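Local coordinates for peptide methionine sulfoxide reductase MsrA (Treponema denticola ATCC 35405, PDB 5FA9), which probably repairs oxidised proteins by reducing methionine sulfoxide back to methionine, joining MsrA and MsrB activities in one fused polypeptide, at residues 71-76 against 120-125; 103-108 against 312-317; 230-235 against 285-290. The protein carries 2 engineered substitutions. All coordinates share one frame; numbering follows the deposited sequence.

Contact 1 of 3, residues 71-76 against 120-125; sequences HYFRII and RPIVVE
Val-124 packs both methyl groups against side chains at and just after the end of helix 65-74, and each finds a different partner. CG1, anti to the backbone N (chi1 178°), meets Tyr-72 tip to tip: it lies 3.8 Å from Tyr-72 OH and 4.2 Å from Tyr-72 CE2, at the ring edge and near the ring plane. CG2 takes the other branch, 4.0 Å from Ile-76 CD1, with Phe-73 CE2 a little farther off at 4.4 Å. Ile-122 extends the apolar surface. Its CD1 comes within 4.1 Å of Phe-73 CE2, and the two side chains cross at about a right angle. These are van der Waals contacts, mostly between apolar groups, and the side chains that make them are mostly buried.

The phenol oxygen of Tyr-72 is satisfied elsewhere, by a hydrogen bond with Ala-8 O, which helps to hold the hydroxyl end beside Val-124. Met-114 of helix 104-115 touches both Phe-73 and Ile-122, and Ile-96 of strand 95-98 lies against Tyr-72 and Val-124. Backbone bonds of Glu-125 to Thr-94 and Ile-96 start edge strand 125-128 just beyond the contact. This is core packing of the MsrA alpha/beta fold, where the end of helix 65-74 and the loop leading into an edge strand close over the mixed sheet, with the side chain of Ile-76 about 10 Å from that of Ser-11, a substituted residue at the predicted active-site position.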
# COMPACT_ATOMS: atom_id res chain seq x y z
N HIS B 71 -17.54 -3.02 8.61
CA HIS B 71 -17.32 -4.44 8.85
C HIS B 71 -16.79 -4.68 10.25
O HIS B 71 -17.20 -5.63 10.93
CB HIS B 71 -16.34 -5.03 7.82
CG HIS B 71 -16.93 -5.24 6.47
ND1 HIS B 71 -17.85 -6.23 6.20
CD2 HIS B 71 -16.71 -4.60 5.29
CE1 HIS B 71 -18.19 -6.18 4.93
NE2 HIS B 71 -17.51 -5.21 4.35
N TYR B 72 -15.88 -3.82 10.68
CA TYR B 72 -15.25 -3.94 11.99
C TYR B 72 -16.27 -3.86 13.12
O TYR B 72 -16.28 -4.71 14.02
CB TYR B 72 -14.18 -2.86 12.16
CG TYR B 72 -13.60 -2.78 13.56
CD1 TYR B 72 -12.77 -3.78 14.04
CD2 TYR B 72 -13.88 -1.70 14.38
CE1 TYR B 72 -12.24 -3.71 15.32
CE2 TYR B 72 -13.35 -1.62 15.66
CZ TYR B 72 -12.53 -2.63 16.12
OH TYR B 72 -12.00 -2.55 17.39
N PHE B 73 -17.12 -2.84 13.08
CA PHE B 73 -18.14 -2.66 14.11
C PHE B 73 -19.21 -3.75 14.03
O PHE B 73 -19.92 -4.00 15.01
CB PHE B 73 -18.79 -1.28 13.98
CG PHE B 73 -18.03 -0.19 14.70
CD1 PHE B 73 -17.04 0.53 14.05
CD2 PHE B 73 -18.31 0.11 16.02
CE1 PHE B 73 -16.35 1.52 14.71
CE2 PHE B 73 -17.62 1.10 16.69
CZ PHE B 73 -16.64 1.81 16.03
N ARG B 74 -19.33 -4.38 12.87
CA ARG B 74 -20.31 -5.44 12.67
C ARG B 74 -19.94 -6.70 13.45
O ARG B 74 -20.81 -7.43 13.93
CB ARG B 74 -20.44 -5.77 11.18
CG ARG B 74 -21.27 -7.00 10.87
CD ARG B 74 -21.01 -7.50 9.47
NE ARG B 74 -22.04 -8.43 9.01
CZ ARG B 74 -22.06 -8.97 7.79
NH1 ARG B 74 -21.12 -8.67 6.91
NH2 ARG B 74 -23.04 -9.80 7.46
N ILE B 75 -18.64 -6.96 13.59
CA ILE B 75 -18.17 -8.20 14.18
C ILE B 75 -17.69 -8.04 15.62
O ILE B 75 -17.14 -8.98 16.20
CB ILE B 75 -17.03 -8.82 13.35
CG1 ILE B 75 -15.81 -7.89 13.35
CG2 ILE B 75 -17.49 -9.10 11.93
CD1 ILE B 75 -14.61 -8.47 12.63
N ILE B 76 -17.88 -6.86 16.21
CA ILE B 76 -17.47 -6.64 17.59
C ILE B 76 -18.57 -6.03 18.44
O ILE B 76 -19.57 -5.53 17.92
CB ILE B 76 -16.24 -5.72 17.68
CG1 ILE B 76 -16.61 -4.29 17.28
CG2 ILE B 76 -15.08 -6.25 16.84
CD1 ILE B 76 -15.61 -3.25 17.72
N ARG B 120 -25.18 2.66 25.51
CA ARG B 120 -23.93 2.55 26.24
C ARG B 120 -22.80 3.22 25.46
O ARG B 120 -22.78 3.17 24.23
CB ARG B 120 -23.60 1.07 26.51
CG ARG B 120 -23.34 0.74 27.97
CD ARG B 120 -23.77 -0.68 28.28
NE ARG B 120 -25.20 -0.87 28.03
CZ ARG B 120 -25.85 -2.01 28.25
NH1 ARG B 120 -25.21 -3.07 28.72
NH2 ARG B 120 -27.15 -2.08 27.99
N PRO B 121 -21.85 3.85 26.18
CA PRO B 121 -20.74 4.53 25.51
C PRO B 121 -19.78 3.56 24.83
O PRO B 121 -19.44 2.52 25.40
CB PRO B 121 -20.04 5.26 26.66
CG PRO B 121 -20.39 4.47 27.87
CD PRO B 121 -21.79 3.97 27.64
N ILE B 122 -19.37 3.89 23.61
CA ILE B 122 -18.41 3.07 22.88
C ILE B 122 -17.03 3.20 23.52
O ILE B 122 -16.55 4.31 23.76
CB ILE B 122 -18.34 3.46 21.39
CG1 ILE B 122 -19.62 3.04 20.67
CG2 ILE B 122 -17.13 2.83 20.72
CD1 ILE B 122 -19.70 3.53 19.24
N VAL B 123 -16.40 2.06 23.80
CA VAL B 123 -15.12 2.05 24.50
C VAL B 123 -13.97 1.65 23.58
O VAL B 123 -12.86 1.40 24.04
CB VAL B 123 -15.15 1.10 25.71
CG1 VAL B 123 -16.13 1.61 26.76
CG2 VAL B 123 -15.51 -0.31 25.27
N VAL B 124 -14.25 1.57 22.28
CA VAL B 124 -13.20 1.31 21.30
C VAL B 124 -12.21 2.47 21.31
O VAL B 124 -12.58 3.62 21.08
CB VAL B 124 -13.78 1.14 19.88
CG1 VAL B 124 -12.66 0.91 18.88
CG2 VAL B 124 -14.78 -0.01 19.85
N GLU B 125 -10.94 2.16 21.57
CA GLU B 125 -9.92 3.19 21.64
C GLU B 125 -9.39 3.55 20.26
O GLU B 125 -9.18 2.67 19.42
CB GLU B 125 -8.77 2.76 22.56
CG GLU B 125 -8.08 1.47 22.14
CD GLU B 125 -6.96 1.08 23.08
OE1 GLU B 125 -7.02 1.44 24.28
OE2 GLU B 125 -6.00 0.42 22.63

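Contact 2 of 3, residues 103-108 against 312-317; sequences MIKEIN and KPTGNF
Glu-106 and Lys-105, on the first turns of helix 104-115, meet Pro-313 and Thr-314 near the end of the modelled chain. The apolar part gathers round one methyl. Thr-314 CG2 lies 3.8 Å from Lys-105 CB and equally 3.8 Å from Glu-106 CG, touching two successive residues of the helix. It sits anti to its own carbonyl carbon, while OG1 occupies the position between N and C (chi1 58°). Glu-106 also packs CG, and equally OE1, 4.1 Å from Pro-313 CB. OE1 is hydrogen-bonded as well, with Gln-66 NE2 of helix 65-74.

The polar part belongs to the backbone. Pro-313 O faces the helix and receives a CA-H...O contact from Glu-106 CA at 3.6 Å, with an angle of 160° at the hydrogen. A water bridges the same oxygen to the helix, donating to Pro-313 O at 2.6 Å and to Glu-106 O at 2.8 Å. It thus supplies the protons that two facing acceptors lack.

A type I turn from Lys-312 to Gly-315, closed by Gly-315 N to Lys-312 O at 3.0 Å, presents Pro-313 and Thr-314 to the helix. Beyond it, Phe-317 stands edge-to-face to Phe-113, and Lys-312 forms a salt bridge with Glu-207. Small, partly exposed and water-mediated, this is surface packing of a C-terminal tail, joining the last modelled residues of this MsrA-MsrB fusion to the first turns of an MsrA helix.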
# COMPACT_ATOMS: atom_id res chain seq x y z
N MET B 103 -6.18 9.68 8.17
CA MET B 103 -7.33 8.85 8.50
C MET B 103 -7.99 9.26 9.81
O MET B 103 -9.11 8.82 10.10
CB MET B 103 -6.93 7.37 8.58
CG MET B 103 -6.41 6.79 7.28
SD MET B 103 -6.06 5.02 7.45
CE MET B 103 -5.54 4.62 5.79
N ILE B 104 -7.30 10.08 10.59
CA ILE B 104 -7.74 10.42 11.95
C ILE B 104 -9.17 10.97 11.99
O ILE B 104 -9.99 10.50 12.78
CB ILE B 104 -6.80 11.45 12.60
CG1 ILE B 104 -5.38 10.89 12.69
CG2 ILE B 104 -7.30 11.83 13.98
CD1 ILE B 104 -4.38 11.85 13.31
N LYS B 105 -9.46 11.96 11.15
CA LYS B 105 -10.77 12.58 11.16
C LYS B 105 -11.85 11.64 10.62
O LYS B 105 -13.01 11.72 11.02
CB LYS B 105 -10.75 13.89 10.36
CG LYS B 105 -11.31 15.07 11.13
CD LYS B 105 -10.37 16.27 11.07
CE LYS B 105 -10.71 17.28 12.17
NZ LYS B 105 -9.52 18.07 12.58
N GLU B 106 -11.46 10.76 9.70
CA GLU B 106 -12.39 9.76 9.18
C GLU B 106 -12.74 8.73 10.25
O GLU B 106 -13.90 8.37 10.41
CB GLU B 106 -11.80 9.06 7.95
CG GLU B 106 -11.70 9.94 6.71
CD GLU B 106 -11.13 9.20 5.52
OE1 GLU B 106 -11.72 8.19 5.10
OE2 GLU B 106 -10.08 9.64 5.00
N ILE B 107 -11.72 8.27 10.97
CA ILE B 107 -11.92 7.29 12.03
C ILE B 107 -12.76 7.86 13.17
O ILE B 107 -13.71 7.23 13.63
CB ILE B 107 -10.57 6.80 12.60
CG1 ILE B 107 -9.76 6.09 11.52
CG2 ILE B 107 -10.80 5.86 13.78
CD1 ILE B 107 -8.35 5.72 11.95
N ASN B 108 -12.42 9.07 13.60
CA ASN B 108 -13.15 9.73 14.68
C ASN B 108 -14.61 9.99 14.33
O ASN B 108 -15.50 9.79 15.15
CB ASN B 108 -12.48 11.05 15.06
CG ASN B 108 -11.15 10.85 15.76
OD1 ASN B 108 -10.95 9.86 16.46
ND2 ASN B 108 -10.24 11.79 15.58
N LYS B 312 -20.28 11.64 3.56
CA LYS B 312 -19.44 12.53 4.36
C LYS B 312 -18.58 11.75 5.34
O LYS B 312 -18.98 11.55 6.49
CB LYS B 312 -20.30 13.55 5.12
CG LYS B 312 -21.05 14.53 4.23
CD LYS B 312 -21.86 15.50 5.07
CE LYS B 312 -22.61 16.50 4.19
NZ LYS B 312 -21.70 17.53 3.63
N PRO B 313 -17.41 11.29 4.89
CA PRO B 313 -16.47 10.51 5.70
C PRO B 313 -16.00 11.25 6.95
O PRO B 313 -15.66 10.62 7.95
CB PRO B 313 -15.29 10.26 4.75
CG PRO B 313 -15.43 11.29 3.68
CD PRO B 313 -16.90 11.52 3.53
N THR B 314 -15.98 12.58 6.89
CA THR B 314 -15.60 13.40 8.03
C THR B 314 -16.75 14.31 8.45
O THR B 314 -16.53 15.35 9.07
CB THR B 314 -14.36 14.25 7.72
OG1 THR B 314 -14.62 15.09 6.59
CG2 THR B 314 -13.16 13.37 7.42
N GLY B 315 -17.97 13.90 8.11
CA GLY B 315 -19.15 14.66 8.45
C GLY B 315 -19.42 14.80 9.94
O GLY B 315 -18.86 14.08 10.76
N ASN B 316 -20.28 15.76 10.28
CA ASN B 316 -20.64 16.02 11.67
C ASN B 316 -21.63 14.99 12.20
O ASN B 316 -22.71 14.81 11.62
CB ASN B 316 -21.21 17.43 11.80
CG ASN B 316 -20.17 18.50 11.57
OD1 ASN B 316 -20.29 19.30 10.64
ND2 ASN B 316 -19.15 18.54 12.42
N PHE B 317 -21.28 14.33 13.29
CA PHE B 317 -22.16 13.35 13.91
C PHE B 317 -22.20 13.53 15.42
O PHE B 317 -21.40 12.95 16.15
CB PHE B 317 -21.72 11.93 13.56
CG PHE B 317 -21.66 11.65 12.08
CD1 PHE B 317 -22.81 11.61 11.32
CD2 PHE B 317 -20.44 11.44 11.46
CE1 PHE B 317 -22.75 11.36 9.96
CE2 PHE B 317 -20.37 11.19 10.10
CZ PHE B 317 -21.53 11.15 9.35
O HOH W 1 -15.61 8.06 8.20

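Contact 3 of 3, residues 230-235 against 285-290; sequences CGWPSF and SINGAA. Engineered in segment 285-290: Ser-285 (natural residue Cys).
Ile-286, Ser-285 and Pro-233 carry most of the area buried here; one backbone bond joins Ile-286 to Pro-233, with Ser-285 beside it at Ser-234. In that bond Ile-286 N donates to Pro-233 O at 3.0 Å, with an angle of 170° at the hydrogen. The neighbouring pair, Ser-234 with Ser-285, is an antiparallel non-hydrogen-bonded bridge whose two side chains share one face of the sheet. Ile-286 also presents its own carbonyl to Pro-233, whose ring lies over that oxygen: CD is 3.2 Å from Ile-286 O. The CG/CD edge of the same ring comes up to the start of the 3-10 segment 288-290, with Pro-233 CG 3.9 Å from Gly-288 N. Ile-286 CG1 lies 4.2 Å from Phe-235 CD1, an oblique apolar contact with the ring.

Ser-285, an engineered residue where the natural sequence has Cys, holds OG anti to its backbone N (chi1 -165°), which brings it obliquely against Trp-232, 3.6 Å from CB and 3.7 Å from CE3. A water lies between this hydroxyl and that of Ser-234, 3.1 Å from Ser-285 OG and 2.7 Å from Ser-234 OG. The indole lies beside Asn-287, both side chains pointing the same way with ring and amide planes 78° apart. They do not bond to each other; Trp-232 NE1 is hydrogen-bonded to Glu-194 O, while Asn-287 binds Glu-194 N through OD1 and Leu-268 O through ND2.

Within the antiparallel sheet of the SelR domain, strand 234-235 lies between strands 225-226 and 283-286, joined to them by backbone bonds from Ser-234 to Tyr-226 and Phe-235 to Tyr-284. Strand 267-272 flanks the other side of 283-286, and helix 182-190 packs on Asn-287 and Ala-290.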
# COMPACT_ATOMS: atom_id res chain seq x y z
N CYS B 230 -18.07 12.27 -20.96
CA CYS B 230 -18.55 11.32 -21.96
C CYS B 230 -20.08 11.29 -22.03
O CYS B 230 -20.65 10.53 -22.81
CB CYS B 230 -18.02 9.91 -21.65
SG CYS B 230 -16.22 9.77 -21.76
N GLY B 231 -20.73 12.12 -21.22
CA GLY B 231 -22.17 12.27 -21.29
C GLY B 231 -22.96 11.39 -20.34
O GLY B 231 -24.19 11.46 -20.30
N TRP B 232 -22.26 10.56 -19.57
CA TRP B 232 -22.92 9.70 -18.59
C TRP B 232 -22.40 9.95 -17.19
O TRP B 232 -21.24 10.34 -17.02
CB TRP B 232 -22.74 8.22 -18.95
CG TRP B 232 -23.37 7.82 -20.25
CD1 TRP B 232 -24.71 7.64 -20.48
CD2 TRP B 232 -22.70 7.52 -21.48
NE1 TRP B 232 -24.91 7.26 -21.79
CE2 TRP B 232 -23.70 7.18 -22.42
CE3 TRP B 232 -21.36 7.52 -21.88
CZ2 TRP B 232 -23.39 6.84 -23.73
CZ3 TRP B 232 -21.06 7.19 -23.18
CH2 TRP B 232 -22.07 6.85 -24.10
N PRO B 233 -23.26 9.74 -16.17
CA PRO B 233 -22.82 9.76 -14.77
C PRO B 233 -21.64 8.82 -14.55
O PRO B 233 -21.75 7.63 -14.82
CB PRO B 233 -24.06 9.29 -14.02
CG PRO B 233 -25.20 9.72 -14.88
CD PRO B 233 -24.72 9.60 -16.30
N SER B 234 -20.53 9.36 -14.05
CA SER B 234 -19.31 8.58 -13.90
C SER B 234 -18.83 8.55 -12.45
O SER B 234 -18.85 9.57 -11.76
CB SER B 234 -18.21 9.13 -14.80
OG SER B 234 -18.62 9.12 -16.16
N PHE B 235 -18.41 7.38 -12.00
CA PHE B 235 -17.95 7.19 -10.63
C PHE B 235 -16.60 6.48 -10.60
O PHE B 235 -16.25 5.75 -11.53
CB PHE B 235 -18.98 6.40 -9.82
CG PHE B 235 -20.34 7.03 -9.79
CD1 PHE B 235 -21.28 6.74 -10.76
CD2 PHE B 235 -20.68 7.92 -8.78
CE1 PHE B 235 -22.53 7.32 -10.74
CE2 PHE B 235 -21.94 8.51 -8.75
CZ PHE B 235 -22.86 8.20 -9.73
N SER B 285 -19.04 3.97 -15.78
CA SER B 285 -19.99 4.69 -16.61
C SER B 285 -21.38 4.10 -16.42
O SER B 285 -21.65 2.98 -16.85
CB SER B 285 -19.58 4.64 -18.08
OG SER B 285 -20.29 5.59 -18.85
N ILE B 286 -22.26 4.86 -15.77
CA ILE B 286 -23.57 4.35 -15.38
C ILE B 286 -24.69 5.21 -15.96
O ILE B 286 -24.64 6.43 -15.89
CB ILE B 286 -23.71 4.29 -13.85
CG1 ILE B 286 -22.53 3.54 -13.23
CG2 ILE B 286 -25.03 3.64 -13.45
CD1 ILE B 286 -22.43 2.10 -13.66
N ASN B 287 -25.70 4.56 -16.53
CA ASN B 287 -26.88 5.25 -17.01
C ASN B 287 -27.65 5.90 -15.86
O ASN B 287 -27.95 5.24 -14.86
CB ASN B 287 -27.80 4.30 -17.78
CG ASN B 287 -27.12 3.68 -18.99
OD1 ASN B 287 -27.02 4.31 -20.05
ND2 ASN B 287 -26.65 2.45 -18.84
N GLY B 288 -27.95 7.18 -16.00
CA GLY B 288 -28.73 7.90 -15.01
C GLY B 288 -30.12 7.32 -14.81
O GLY B 288 -30.67 7.37 -13.72
N ALA B 289 -30.67 6.77 -15.89
CA ALA B 289 -32.00 6.17 -15.86
C ALA B 289 -32.07 4.97 -14.91
O ALA B 289 -33.14 4.59 -14.45
CB ALA B 289 -32.43 5.76 -17.26
N ALA B 290 -30.91 4.37 -14.64
CA ALA B 290 -30.83 3.21 -13.76
C ALA B 290 -30.69 3.63 -12.30
O ALA B 290 -30.70 2.78 -11.40
CB ALA B 290 -29.68 2.31 -14.17
O HOH W 2 -18.48 8.07 -18.59

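How the contacts relate
Contacts 1 and 3 are buried, in different domains, about 36 Å apart between centres and on opposite sides of the chain's centre. Contact 2 lies at the surface, where the C-terminal tail comes back to the MsrA part, and contact 3 is nested within the loop it closes. Contacts 1 and 2 are neighbours, nearest atoms about 6 Å apart: contact 1 has a segment on helix 65-74 and is touched by helix 104-115 through Met-114, contact 2 the reverse, through Gln-66. Contact 1 is almost wholly apolar, contact 2 mixes aliphatic stems with a water-bridged pair of carbonyls, and contact 3 joins one strand bridge and a backbone bond to packed side chains and a water between two serines.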